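Local coordinates for leucine aminopeptidase A1, chloroplastic (Solanum lycopersicum, PDB 5D8N), which removes N-terminal amino acids, leucine by preference, from peptides as a magnesium-dependent homohexamer, acts as a protein-folding chaperone, regulates wound signalling and has a role in insect defence, at residues L302-G307 and E357-A362; S345-H350 and E524-N529; T378-N383 and D469-G474; K406-A411 and Q496-D501. The protein carries 1 engineered substitution. All blocks are in the same frame, centred on the assembly; numbering follows the deposited sequence. Where two conformers were deposited one is given.

Contact 1 of 4, residues L302-G307 and E357-A362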
loop_
_atom_site.group_PDB
_atom_site.type_symbol
_atom_site.label_atom_id
_atom_site.label_comp_id
_atom_site.label_asym_id
_atom_site.label_seq_id
_atom_site.Cartn_x
_atom_site.Cartn_y
_atom_site.Cartn_z
ATOM N N LEU A 302 28.187 6.809 4.062
ATOM C CA LEU A 302 27.492 5.657 4.626
ATOM C C LEU A 302 27.795 4.456 3.736
ATOM O O LEU A 302 27.338 4.371 2.582
ATOM C CB LEU A 302 25.990 5.929 4.690
ATOM C CG LEU A 302 25.564 6.637 5.979
ATOM C CD1 LEU A 302 26.154 8.027 6.016
ATOM C CD2 LEU A 302 24.044 6.722 6.026
ATOM N N THR A 303 28.578 3.540 4.297
ATOM C CA THR A 303 29.014 2.359 3.583
ATOM C C THR A 303 27.855 1.374 3.435
ATOM O O THR A 303 27.744 0.635 2.456
ATOM C CB THR A 303 30.185 1.669 4.319
ATOM O OG1 THR A 303 29.812 1.303 5.649
ATOM C CG2 THR A 303 31.380 2.584 4.366
ATOM N N PHE A 304 26.894 1.528 4.331
ATOM C CA PHE A 304 25.555 0.972 4.158
ATOM C C PHE A 304 24.537 1.896 4.823
ATOM O O PHE A 304 24.731 2.361 5.960
ATOM C CB PHE A 304 25.459 -0.425 4.794
ATOM C CG PHE A 304 24.083 -1.020 4.745
ATOM C CD1 PHE A 304 23.552 -1.488 3.561
ATOM C CD2 PHE A 304 23.279 -1.021 5.872
ATOM C CE1 PHE A 304 22.231 -1.888 3.482
ATOM C CE2 PHE A 304 21.958 -1.435 5.799
ATOM C CZ PHE A 304 21.428 -1.862 4.598
ATOM N N ASP A 305 23.410 2.063 4.143
ATOM C CA ASP A 305 22.302 2.856 4.661
ATOM C C ASP A 305 21.011 2.052 4.837
ATOM O O ASP A 305 20.374 1.679 3.850
ATOM C CB ASP A 305 22.059 4.043 3.739
ATOM C CG ASP A 305 21.221 5.124 4.393
ATOM O OD1 ASP A 305 20.576 4.816 5.425
ATOM O OD2 ASP A 305 21.269 6.265 3.878
ATOM N N SER A 306 20.671 1.784 6.101
ATOM C CA SER A 306 19.482 1.036 6.539
ATOM C C SER A 306 18.172 1.572 5.964
ATOM O O SER A 306 17.203 0.816 5.835
ATOM C CB SER A 306 19.343 1.073 8.075
ATOM O OG SER A 306 19.748 -0.124 8.724
ATOM N N GLY A 307 18.098 2.884 5.760
ATOM C CA GLY A 307 16.930 3.490 5.127
ATOM C C GLY A 307 16.885 3.438 3.609
ATOM O O GLY A 307 17.464 2.550 2.986
ATOM N N GLU A 357 28.413 3.007 9.027
ATOM C CA GLU A 357 27.270 2.287 8.496
ATOM C C GLU A 357 26.077 2.495 9.405
ATOM O O GLU A 357 26.222 2.752 10.594
ATOM C CB GLU A 357 27.562 0.804 8.237
ATOM C CG GLU A 357 27.936 -0.017 9.445
ATOM C CD GLU A 357 28.070 -1.497 9.174
ATOM O OE1 GLU A 357 27.970 -1.938 7.997
ATOM O OE2 GLU A 357 28.050 -2.234 10.194
ATOM N N ASN A 358 24.924 2.649 8.765
ATOM C CA ASN A 358 23.684 2.935 9.466
ATOM C C ASN A 358 22.909 1.636 9.695
ATOM O O ASN A 358 22.264 1.126 8.776
ATOM C CB ASN A 358 22.847 3.941 8.667
ATOM C CG ASN A 358 21.509 4.232 9.334
ATOM O OD1 ASN A 358 21.284 3.835 10.474
ATOM N ND2 ASN A 358 20.588 4.841 8.587
ATOM N N MET A 359 23.031 1.094 10.895
ATOM C CA MET A 359 22.492 -0.206 11.248
ATOM C C MET A 359 21.362 -0.103 12.291
ATOM O O MET A 359 20.955 0.983 12.705
ATOM C CB MET A 359 23.612 -1.084 11.817
ATOM C CG MET A 359 24.741 -1.369 10.845
ATOM S SD MET A 359 24.275 -2.459 9.485
ATOM C CE MET A 359 24.710 -4.056 10.150
ATOM N N ILE A 360 20.853 -1.271 12.675
ATOM C CA ILE A 360 19.803 -1.406 13.677
ATOM C C ILE A 360 20.269 -2.318 14.806
ATOM O O ILE A 360 20.673 -3.469 14.572
ATOM C CB ILE A 360 18.553 -2.025 13.026
ATOM C CG1 ILE A 360 17.979 -1.045 12.001
ATOM C CG2 ILE A 360 17.529 -2.348 14.093
ATOM C CD1 ILE A 360 16.986 -1.672 11.053
ATOM N N SER A 361 20.224 -1.778 16.022
ATOM C CA SER A 361 20.675 -2.505 17.206
ATOM C C SER A 361 20.201 -1.792 18.459
ATOM O O SER A 361 19.643 -0.692 18.408
ATOM C CB SER A 361 22.204 -2.574 17.249
ATOM O OG SER A 361 22.752 -1.323 17.641
ATOM N N ALA A 362 20.429 -2.428 19.596
ATOM C CA ALA A 362 20.031 -1.834 20.884
ATOM C C ALA A 362 20.746 -0.501 21.177
ATOM O O ALA A 362 20.250 0.304 21.980
ATOM C CB ALA A 362 20.275 -2.833 22.012
HETATM O O HOH W 1 29.861 -1.394 6.095
#
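Asp305 OD1 is gripped by two N-H groups, Asn358 ND2 across the contact and the backbone N of Gly307. They reach it from opposite faces of the carboxylate, and the Asn358 ND2 to Asp305 OD1 bond is 3.2 Å long. The bond from Gly307 closes an Asx turn, although Gly307 is poorly ordered. Asn358 CG stands anti to its own backbone N (chi1 178°), which carries the amide across to the carboxylate. The Asn358 backbone is held as well: its N donates to Phe304 O at 2.8 Å, almost straight at 175°. Its O accepts from Ser306 OG at 2.8 Å, and more weakly from Ser306 N. Beside the sheet, the Phe304 ring crosses the Met359 side chain, with Phe304 CD2 4.0 Å from Met359 SD, an oblique Met-aromatic contact. A water links Thr303 OG1 to Glu357 OE1, and that glutamate oxygen also forms a salt bridge with Arg366 of the second subunit. Asp305 binds both catalytic magnesium ions of the enzyme. An alanine at Asp305 would probably leave the Asn358 amide and the Gly307 N-H without their shared acceptor, and both metal sites short of a carboxylate. Asn358 thus acts as a second-shell residue: its side-chain N-H probably helps fix the rotation of a metal-binding carboxylate where the strand 293-305 ends.

Contact 2 of 4, residues S345-H350 and E524-N529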
loop_
_atom_site.group_PDB
_atom_site.type_symbol
_atom_site.label_atom_id
_atom_site.label_comp_id
_atom_site.label_asym_id
_atom_site.label_seq_id
_atom_site.Cartn_x
_atom_site.Cartn_y
_atom_site.Cartn_z
ATOM N N SER A 345 49.538 22.972 -8.576
ATOM C CA SER A 345 50.005 23.992 -7.648
ATOM C C SER A 345 48.862 24.977 -7.450
ATOM O O SER A 345 47.819 24.889 -8.110
ATOM C CB SER A 345 51.253 24.698 -8.203
ATOM O OG SER A 345 50.931 25.342 -9.429
ATOM N N ARG A 346 49.057 25.917 -6.536
ATOM C CA ARG A 346 48.103 27.008 -6.321
ATOM C C ARG A 346 46.798 26.558 -5.656
ATOM O O ARG A 346 45.904 27.381 -5.468
ATOM C CB ARG A 346 47.816 27.782 -7.620
ATOM C CG ARG A 346 49.041 28.424 -8.263
ATOM C CD ARG A 346 48.791 28.812 -9.724
ATOM N NE ARG A 346 47.447 29.338 -9.979
ATOM C CZ ARG A 346 46.580 28.834 -10.857
ATOM N NH1 ARG A 346 46.896 27.786 -11.611
ATOM N NH2 ARG A 346 45.376 29.377 -10.973
ATOM N N VAL A 347 46.702 25.300 -5.228
ATOM C CA VAL A 347 45.511 24.818 -4.512
ATOM C C VAL A 347 45.895 23.955 -3.314
ATOM O O VAL A 347 46.847 23.162 -3.324
ATOM C CB VAL A 347 44.517 24.007 -5.382
ATOM C CG1 VAL A 347 43.845 24.873 -6.439
ATOM C CG2 VAL A 347 45.213 22.833 -6.056
ATOM N N GLU A 348 45.090 24.096 -2.273
ATOM C CA GLU A 348 45.122 23.192 -1.143
ATOM C C GLU A 348 43.737 22.578 -1.065
ATOM O O GLU A 348 42.759 23.314 -1.008
ATOM C CB GLU A 348 45.475 23.946 0.141
ATOM C CG GLU A 348 45.407 23.137 1.424
ATOM C CD GLU A 348 45.679 23.977 2.670
ATOM O OE1 GLU A 348 46.688 24.710 2.713
ATOM O OE2 GLU A 348 44.930 23.865 3.660
ATOM N N VAL A 349 43.651 21.253 -1.121
ATOM C CA VAL A 349 42.349 20.585 -1.195
ATOM C C VAL A 349 42.182 19.620 -0.038
ATOM O O VAL A 349 42.973 18.680 0.138
ATOM C CB VAL A 349 42.162 19.790 -2.500
ATOM C CG1 VAL A 349 40.750 19.238 -2.595
ATOM C CG2 VAL A 349 42.396 20.679 -3.709
ATOM N N HIS A 350 41.109 19.828 0.712
ATOM C CA HIS A 350 40.757 18.921 1.799
ATOM C C HIS A 350 39.662 17.959 1.358
ATOM O O HIS A 350 38.673 18.373 0.735
ATOM C CB HIS A 350 40.280 19.746 2.983
ATOM C CG HIS A 350 41.335 20.647 3.528
ATOM N ND1 HIS A 350 42.064 20.335 4.649
ATOM C CD2 HIS A 350 41.775 21.856 3.118
ATOM C CE1 HIS A 350 42.971 21.271 4.858
ATOM N NE2 HIS A 350 42.765 22.238 3.984
ATOM N N GLU A 524 38.257 18.743 -12.623
ATOM C CA GLU A 524 38.221 19.946 -13.457
ATOM C C GLU A 524 38.002 21.169 -12.592
ATOM O O GLU A 524 38.583 22.223 -12.837
ATOM C CB GLU A 524 37.143 19.883 -14.535
ATOM C CG GLU A 524 37.492 18.956 -15.695
ATOM C CD GLU A 524 38.668 19.444 -16.547
ATOM O OE1 GLU A 524 38.905 20.671 -16.616
ATOM O OE2 GLU A 524 39.256 18.591 -17.248
ATOM N N TRP A 525 37.104 21.073 -11.620
ATOM C CA TRP A 525 36.806 22.230 -10.793
ATOM C C TRP A 525 38.036 22.669 -9.993
ATOM O O TRP A 525 38.324 23.852 -9.858
ATOM C CB TRP A 525 35.652 21.914 -9.834
ATOM C CG TRP A 525 35.335 23.032 -8.882
ATOM C CD1 TRP A 525 34.751 24.228 -9.190
ATOM C CD2 TRP A 525 35.652 23.087 -7.494
ATOM N NE1 TRP A 525 34.531 24.949 -8.044
ATOM C CE2 TRP A 525 35.131 24.300 -7.000
ATOM C CE3 TRP A 525 36.182 22.162 -6.587
ATOM C CZ2 TRP A 525 35.155 24.627 -5.647
ATOM C CZ3 TRP A 525 36.243 22.499 -5.240
ATOM C CH2 TRP A 525 35.697 23.711 -4.782
ATOM N N VAL A 526 38.719 21.719 -9.365
ATOM C CA VAL A 526 39.949 22.033 -8.627
ATOM C C VAL A 526 40.979 22.713 -9.519
ATOM O O VAL A 526 41.574 23.718 -9.126
ATOM C CB VAL A 526 40.568 20.763 -7.981
ATOM C CG1 VAL A 526 41.967 21.017 -7.451
ATOM C CG2 VAL A 526 39.665 20.289 -6.856
ATOM N N LEU A 527 41.173 22.158 -10.713
ATOM C CA LEU A 527 42.153 22.669 -11.655
ATOM C C LEU A 527 41.832 24.054 -12.193
ATOM O O LEU A 527 42.742 24.815 -12.511
ATOM C CB LEU A 527 42.276 21.732 -12.841
ATOM C CG LEU A 527 43.037 20.447 -12.500
ATOM C CD1 LEU A 527 43.276 19.657 -13.777
ATOM C CD2 LEU A 527 44.356 20.749 -11.827
ATOM N N ARG A 528 40.550 24.404 -12.250
ATOM C CA ARG A 528 40.159 25.693 -12.801
ATOM C C ARG A 528 40.154 26.735 -11.690
ATOM O O ARG A 528 39.873 27.893 -11.926
ATOM C CB ARG A 528 38.789 25.598 -13.469
ATOM C CG ARG A 528 38.879 24.956 -14.854
ATOM C CD ARG A 528 37.622 24.222 -15.340
ATOM N NE ARG A 528 37.972 23.307 -16.433
ATOM C CZ ARG A 528 38.108 23.662 -17.715
ATOM N NH1 ARG A 528 37.700 24.858 -18.137
ATOM N NH2 ARG A 528 38.621 22.804 -18.593
ATOM N N ASN A 529 40.364 26.307 -10.454
ATOM C CA ASN A 529 40.609 27.262 -9.382
ATOM C C ASN A 529 42.082 27.641 -9.298
ATOM O O ASN A 529 42.643 27.808 -8.212
ATOM C CB ASN A 529 40.207 26.657 -8.049
ATOM C CG ASN A 529 38.787 26.999 -7.686
ATOM O OD1 ASN A 529 38.520 28.044 -7.108
ATOM N ND2 ASN A 529 37.872 26.103 -8.002
ATOM O OXT ASN A 529 42.760 27.630 -10.326
#
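Val526, on the last helix of the chain, meets two valines of strand 347-358. Its CG1 reaches Val349 CG2 tip to tip at 3.8 Å, and this pair carries the packing. In one of the two conformers of Val347, its CG2 lies 4.0 Å from the same methyl, the two side chains passing at a slant. Val526 CG1 is anti to the backbone N (chi1 169°), which turns it toward the two strand valines. Two residues on, Arg528 reaches back to Glu524 and holds its OE1 side-on with NE and NH2. Asn529 ends the chain. Its ND2 donates to Trp525 O at 3.0 Å and lies over one face of the Trp525 ring, while its OD1 bonds to Lys406. Its terminal carboxylate turns to the strand: Asn529 O is 3.6 Å from Val347 CG1 in that same conformer. Asn529 OXT is 3.2 Å from Arg346 NH2, an ion pair that is tentative because Arg346 also has two conformers. The contact joins an apolar valine cluster, which seats helix 519-527 on the catalytic-domain sheet, to a charged C-terminus at its rim, where the guanidinium would probably offset part of the carboxylate charge.

Contact 3 of 4, residues T378-N383 and D469-G474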
loop_
_atom_site.group_PDB
_atom_site.type_symbol
_atom_site.label_atom_id
_atom_site.label_comp_id
_atom_site.label_asym_id
_atom_site.label_seq_id
_atom_site.Cartn_x
_atom_site.Cartn_y
_atom_site.Cartn_z
ATOM N N THR A 378 20.359 21.682 17.232
ATOM C CA THR A 378 19.692 20.427 17.558
ATOM C C THR A 378 18.760 19.982 16.450
ATOM O O THR A 378 18.121 20.822 15.785
ATOM C CB THR A 378 18.864 20.557 18.844
ATOM O OG1 THR A 378 17.977 21.680 18.745
ATOM C CG2 THR A 378 19.765 20.775 20.015
ATOM N N ILE A 379 18.728 18.672 16.224
ATOM C CA ILE A 379 17.958 18.082 15.127
ATOM C C ILE A 379 17.071 16.985 15.635
ATOM O O ILE A 379 17.534 16.052 16.287
ATOM C CB ILE A 379 18.895 17.462 14.067
ATOM C CG1 ILE A 379 19.881 18.516 13.568
ATOM C CG2 ILE A 379 18.112 16.886 12.899
ATOM C CD1 ILE A 379 21.204 17.900 13.163
ATOM N N GLU A 380 15.775 17.169 15.436
ATOM C CA GLU A 380 14.818 16.119 15.736
ATOM C C GLU A 380 14.724 15.150 14.570
ATOM O O GLU A 380 14.426 15.531 13.440
ATOM C CB GLU A 380 13.428 16.681 16.024
ATOM C CG GLU A 380 12.385 15.595 16.270
ATOM C CD GLU A 380 10.994 16.151 16.530
ATOM O OE1 GLU A 380 10.670 17.299 16.101
ATOM O OE2 GLU A 380 10.285 15.424 17.263
ATOM N N VAL A 381 15.047 13.896 14.831
ATOM C CA VAL A 381 15.187 12.950 13.737
ATOM C C VAL A 381 13.821 12.335 13.494
ATOM O O VAL A 381 13.503 11.299 14.045
ATOM C CB VAL A 381 16.282 11.905 14.037
ATOM C CG1 VAL A 381 16.383 10.907 12.898
ATOM C CG2 VAL A 381 17.617 12.591 14.237
ATOM N N ASN A 382 13.010 12.965 12.660
ATOM C CA ASN A 382 11.669 12.457 12.402
ATOM C C ASN A 382 11.670 11.305 11.399
ATOM O O ASN A 382 10.661 10.605 11.282
ATOM C CB ASN A 382 10.724 13.557 11.918
ATOM C CG ASN A 382 11.164 14.149 10.590
ATOM O OD1 ASN A 382 12.322 14.512 10.424
ATOM N ND2 ASN A 382 10.215 14.413 9.711
ATOM N N ASN A 383 12.780 11.100 10.692
ATOM C CA ASN A 383 12.828 10.031 9.697
ATOM C C ASN A 383 14.213 9.394 9.654
ATOM O O ASN A 383 15.172 10.031 9.207
ATOM C CB ASN A 383 12.480 10.611 8.328
ATOM C CG ASN A 383 12.431 9.571 7.228
ATOM O OD1 ASN A 383 12.211 8.391 7.457
ATOM N ND2 ASN A 383 12.636 10.027 6.009
ATOM N N ASP A 469 15.708 22.575 17.111
ATOM C CA ASP A 469 15.906 23.653 16.130
ATOM C C ASP A 469 15.280 23.291 14.785
ATOM O O ASP A 469 14.936 24.165 14.032
ATOM C CB ASP A 469 17.398 24.014 15.935
ATOM C CG ASP A 469 18.038 24.643 17.174
ATOM O OD1 ASP A 469 17.321 25.089 18.097
ATOM O OD2 ASP A 469 19.262 24.469 17.339
ATOM N N MET A 470 15.294 22.022 14.408
ATOM C CA MET A 470 14.823 21.628 13.092
ATOM C C MET A 470 14.537 20.150 13.123
ATOM O O MET A 470 15.009 19.444 14.017
ATOM C CB MET A 470 15.847 21.930 12.008
ATOM C CG MET A 470 17.083 21.025 12.044
ATOM S SD MET A 470 18.537 21.713 11.177
ATOM C CE MET A 470 19.110 22.943 12.326
ATOM N N ILE A 471 13.776 19.695 12.128
ATOM C CA ILE A 471 13.648 18.277 11.863
ATOM C C ILE A 471 14.619 17.925 10.734
ATOM O O ILE A 471 15.102 18.819 10.058
ATOM C CB ILE A 471 12.212 17.875 11.463
ATOM C CG1 ILE A 471 11.768 18.592 10.186
ATOM C CG2 ILE A 471 11.238 18.127 12.611
ATOM C CD1 ILE A 471 10.320 18.344 9.795
ATOM N N ASN A 472 14.828 16.635 10.476
ATOM C CA ASN A 472 15.754 16.212 9.444
ATOM C C ASN A 472 15.118 15.947 8.077
ATOM O O ASN A 472 15.788 16.089 7.056
ATOM C CB ASN A 472 16.614 15.031 9.906
ATOM C CG ASN A 472 15.882 13.704 9.838
ATOM O OD1 ASN A 472 14.817 13.537 10.433
ATOM N ND2 ASN A 472 16.529 12.713 9.247
ATOM N N THR A 473 13.803 15.798 8.024
ATOM C CA THR A 473 13.132 15.442 6.783
ATOM C C THR A 473 11.826 16.194 6.589
ATOM O O THR A 473 10.923 16.116 7.418
ATOM C CB THR A 473 12.793 13.943 6.805
ATOM O OG1 THR A 473 14.012 13.206 6.927
ATOM C CG2 THR A 473 12.116 13.533 5.532
ATOM N N GLY A 474 11.750 16.927 5.491
ATOM C CA GLY A 474 10.581 17.718 5.159
ATOM C C GLY A 474 9.622 16.912 4.312
ATOM O O GLY A 474 9.801 15.713 4.132
#
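Asn472 lays its CB against Ile379 CG2 at 3.8 Å, the two side chains crossing at about a right angle. With CG between the backbone N and the carbonyl carbon (chi1 79°), the amide faces the backbone of Asn383. Asn472 OD1 accepts from Asn383 N at 3.2 Å, in the carbonyl plane on a lone pair. Asn472 ND2 donates to Asn383 O at 3.0 Å, nearly straight at 172°, and also bonds to Ala386 O. Asn382 ND2 gives an in-plane bond to Thr473 O at 2.9 Å; its OD1 accepts only weakly, from Asn472 N and Thr473 N. Next to it, Thr473 OG1 closes on Asn383 CB at 3.3 Å. The strands run parallel, and Glu380 N donates to Met470 O at 2.8 Å. At the other end Thr378 and Asp469 exchange bonds: Asp469 N to Thr378 OG1 at 2.9 Å, and Thr378 N to Asp469 OD2 at 3.0 Å. Phe176 and Ser178 of the third subunit bond to that hydroxyl and carboxylate. An alanine at Asn472 would probably leave Asn383 N and O without their mates and the turn leading to the magnesium ligand Asp385 freer to shift. Side-chain amides thus take over from strand pairing where the small sheet ends and probably steady the chain next to Asp385, while Thr378 and Asp469 bind a neighbouring subunit.

Contact 4 of 4, residues K406-A411 and Q496-D501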
loop_
_atom_site.group_PDB
_atom_site.type_symbol
_atom_site.label_atom_id
_atom_site.label_comp_id
_atom_site.label_asym_id
_atom_site.label_seq_id
_atom_site.Cartn_x
_atom_site.Cartn_y
_atom_site.Cartn_z
ATOM N N LYS A 406 36.005 27.521 -0.299
ATOM C CA LYS A 406 34.926 26.936 -1.083
ATOM C C LYS A 406 34.791 25.457 -0.712
ATOM O O LYS A 406 35.797 24.746 -0.599
ATOM C CB LYS A 406 35.210 27.080 -2.581
ATOM C CG LYS A 406 35.458 28.507 -3.065
ATOM C CD LYS A 406 35.783 28.551 -4.555
ATOM C CE LYS A 406 36.191 29.954 -5.005
ATOM N NZ LYS A 406 36.512 29.917 -6.462
ATOM N N ILE A 407 33.547 24.991 -0.629
ATOM C CA ILE A 407 33.213 23.588 -0.403
ATOM C C ILE A 407 32.280 23.095 -1.504
ATOM O O ILE A 407 31.240 23.702 -1.764
ATOM C CB ILE A 407 32.491 23.407 0.945
ATOM C CG1 ILE A 407 33.348 23.945 2.093
ATOM C CG2 ILE A 407 32.185 21.943 1.190
ATOM C CD1 ILE A 407 32.617 23.988 3.411
ATOM N N ILE A 408 32.554 21.893 -1.990
ATOM C CA ILE A 408 31.540 21.095 -2.667
ATOM C C ILE A 408 31.299 19.810 -1.906
ATOM O O ILE A 408 32.262 19.081 -1.632
ATOM C CB ILE A 408 31.948 20.755 -4.115
ATOM C CG1 ILE A 408 32.136 22.030 -4.940
ATOM C CG2 ILE A 408 30.888 19.855 -4.771
ATOM C CD1 ILE A 408 32.573 21.785 -6.366
ATOM N N ASP A 409 30.034 19.485 -1.628
ATOM C CA ASP A 409 29.701 18.164 -1.113
ATOM C C ASP A 409 28.953 17.368 -2.165
ATOM O O ASP A 409 28.232 17.931 -2.978
ATOM C CB ASP A 409 28.919 18.198 0.200
ATOM C CG ASP A 409 27.444 18.474 -0.006
ATOM O OD1 ASP A 409 26.706 17.525 -0.425
ATOM O OD2 ASP A 409 27.017 19.608 0.330
ATOM N N LEU A 410 29.220 16.068 -2.188
ATOM C CA LEU A 410 28.487 15.129 -3.025
ATOM C C LEU A 410 27.852 14.088 -2.133
ATOM O O LEU A 410 28.505 13.478 -1.288
ATOM C CB LEU A 410 29.420 14.435 -4.012
ATOM C CG LEU A 410 29.817 15.300 -5.223
ATOM C CD1 LEU A 410 30.900 16.258 -4.785
ATOM C CD2 LEU A 410 30.338 14.428 -6.355
ATOM N N ALA A 411 26.570 13.871 -2.367
ATOM C CA ALA A 411 25.793 12.932 -1.564
ATOM C C ALA A 411 24.615 12.385 -2.370
ATOM O O ALA A 411 23.952 13.106 -3.137
ATOM C CB ALA A 411 25.274 13.622 -0.319
ATOM N N GLN A 496 31.946 29.773 0.496
ATOM C CA GLN A 496 31.114 29.411 -0.654
ATOM C C GLN A 496 30.903 27.900 -0.681
ATOM O O GLN A 496 31.815 27.136 -0.389
ATOM C CB GLN A 496 31.777 29.822 -1.961
ATOM C CG GLN A 496 32.050 31.307 -2.092
ATOM C CD GLN A 496 32.442 31.675 -3.509
ATOM O OE1 GLN A 496 32.571 30.826 -4.376
ATOM N NE2 GLN A 496 32.740 32.932 -3.720
ATOM N N TRP A 497 29.673 27.468 -0.909
ATOM C CA TRP A 497 29.324 26.071 -0.732
ATOM C C TRP A 497 28.270 25.658 -1.739
ATOM O O TRP A 497 27.291 26.367 -1.983
ATOM C CB TRP A 497 28.872 25.818 0.695
ATOM C CG TRP A 497 28.031 24.573 0.854
ATOM C CD1 TRP A 497 28.473 23.272 0.807
ATOM C CD2 TRP A 497 26.605 24.509 0.915
ATOM N NE1 TRP A 497 27.423 22.417 0.939
ATOM C CE2 TRP A 497 26.265 23.149 1.039
ATOM C CE3 TRP A 497 25.611 25.466 1.101
ATOM C CZ2 TRP A 497 24.955 22.721 1.238
ATOM C CZ3 TRP A 497 24.294 25.032 1.247
ATOM C CH2 TRP A 497 23.987 23.679 1.330
ATOM N N LEU A 498 28.535 24.522 -2.368
ATOM C CA LEU A 498 27.580 23.871 -3.254
ATOM C C LEU A 498 27.380 22.400 -2.898
ATOM O O LEU A 498 28.336 21.654 -2.659
ATOM C CB LEU A 498 28.037 23.984 -4.700
ATOM C CG LEU A 498 27.138 23.394 -5.798
ATOM C CD1 LEU A 498 27.338 24.222 -7.045
ATOM C CD2 LEU A 498 27.467 21.954 -6.114
ATOM N N HIS A 499 26.125 21.988 -2.983
ATOM C CA HIS A 499 25.708 20.625 -2.655
ATOM C C HIS A 499 25.263 19.945 -3.950
ATOM O O HIS A 499 24.414 20.471 -4.677
ATOM C CB HIS A 499 24.543 20.666 -1.659
ATOM C CG HIS A 499 23.718 19.423 -1.632
ATOM N ND1 HIS A 499 24.221 18.211 -1.230
ATOM C CD2 HIS A 499 22.391 19.229 -1.822
ATOM C CE1 HIS A 499 23.260 17.306 -1.234
ATOM N NE2 HIS A 499 22.136 17.902 -1.585
ATOM N N LEU A 500 25.825 18.770 -4.198
ATOM C CA LEU A 500 25.485 18.012 -5.386
ATOM C C LEU A 500 24.805 16.701 -5.003
ATOM O O LEU A 500 25.414 15.826 -4.367
ATOM C CB LEU A 500 26.748 17.784 -6.204
ATOM C CG LEU A 500 26.555 17.474 -7.689
ATOM C CD1 LEU A 500 25.912 18.631 -8.436
ATOM C CD2 LEU A 500 27.876 17.087 -8.346
ATOM N N ASP A 501 23.509 16.618 -5.302
ATOM C CA ASP A 501 22.698 15.426 -5.018
ATOM C C ASP A 501 22.832 14.473 -6.209
ATOM O O ASP A 501 22.203 14.644 -7.268
ATOM C CB ASP A 501 21.236 15.824 -4.761
ATOM C CG ASP A 501 20.406 14.723 -4.072
ATOM O OD1 ASP A 501 20.847 13.557 -4.033
ATOM O OD2 ASP A 501 19.300 15.037 -3.543
#
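Strands 406-411 and 496-501 run parallel 9° apart, their axes 4.6 Å from each other at the closest point, and are joined by five backbone hydrogen bonds from Ile407 N to Gln496 O through Ala411 N to Leu500 O. On one face, Asp409 carries the polar contact. Its CG lies between the backbone N and the carbonyl carbon (chi1 80°), and this swings the carboxylate over to the neighbouring strand. Asp409 OD1 takes a straight bond (171°) from His499 ND1 at 2.7 Å, on its syn lone pair and in the plane of the imidazole. Asp409 OD2 accepts from Trp497 NE1 at 2.9 Å, nearly along its C-O axis and close to the indole plane. With one ring on each oxygen, the buried carboxylate is satisfied and probably kept from turning. The indole also meets Ile407, whose CG2 is 4.0 Å from Trp497 CD1. On the other face, Leu410 and Leu500 lie side by side, Leu410 CG being 4.1 Å from Leu500 CB. Ile408 CG2 comes within 4.2 Å of Leu498 CD2. Helices 519-527 and 433-446 cover this leucine-rich face, and helix 479-488 covers Trp497 and His499. Parallel strands in the middle of a mixed sheet, with helices on both faces, are the core of the alpha/beta/alpha catalytic domain of the M17 aminopeptidases.

In the fold
Contacts 1, 2 and 4 all reach one mixed sheet of the catalytic domain. Contacts 1 and 2 share strand 347-358 but lie at its two ends, with centres 34 Å apart. Contacts 2 and 4 touch: Asn529 OD1 is 2.8 Å from Lys406 NZ, and Trp525 CD2 is 3.5 Å from Ile408 CD1. Contact 3 sits in a separate small sheet, its centre 18 Å from that of contact 1. Both lie next to the magnesium sites: contact 1 supplies Asp305, and Asn383 of contact 3 comes about 4 Å from Asp385, side chain to side chain. Contact 4 brings Ala411 about 4 Å from the magnesium ligand Lys300, again between side chains. Contact 2 is remote from the site.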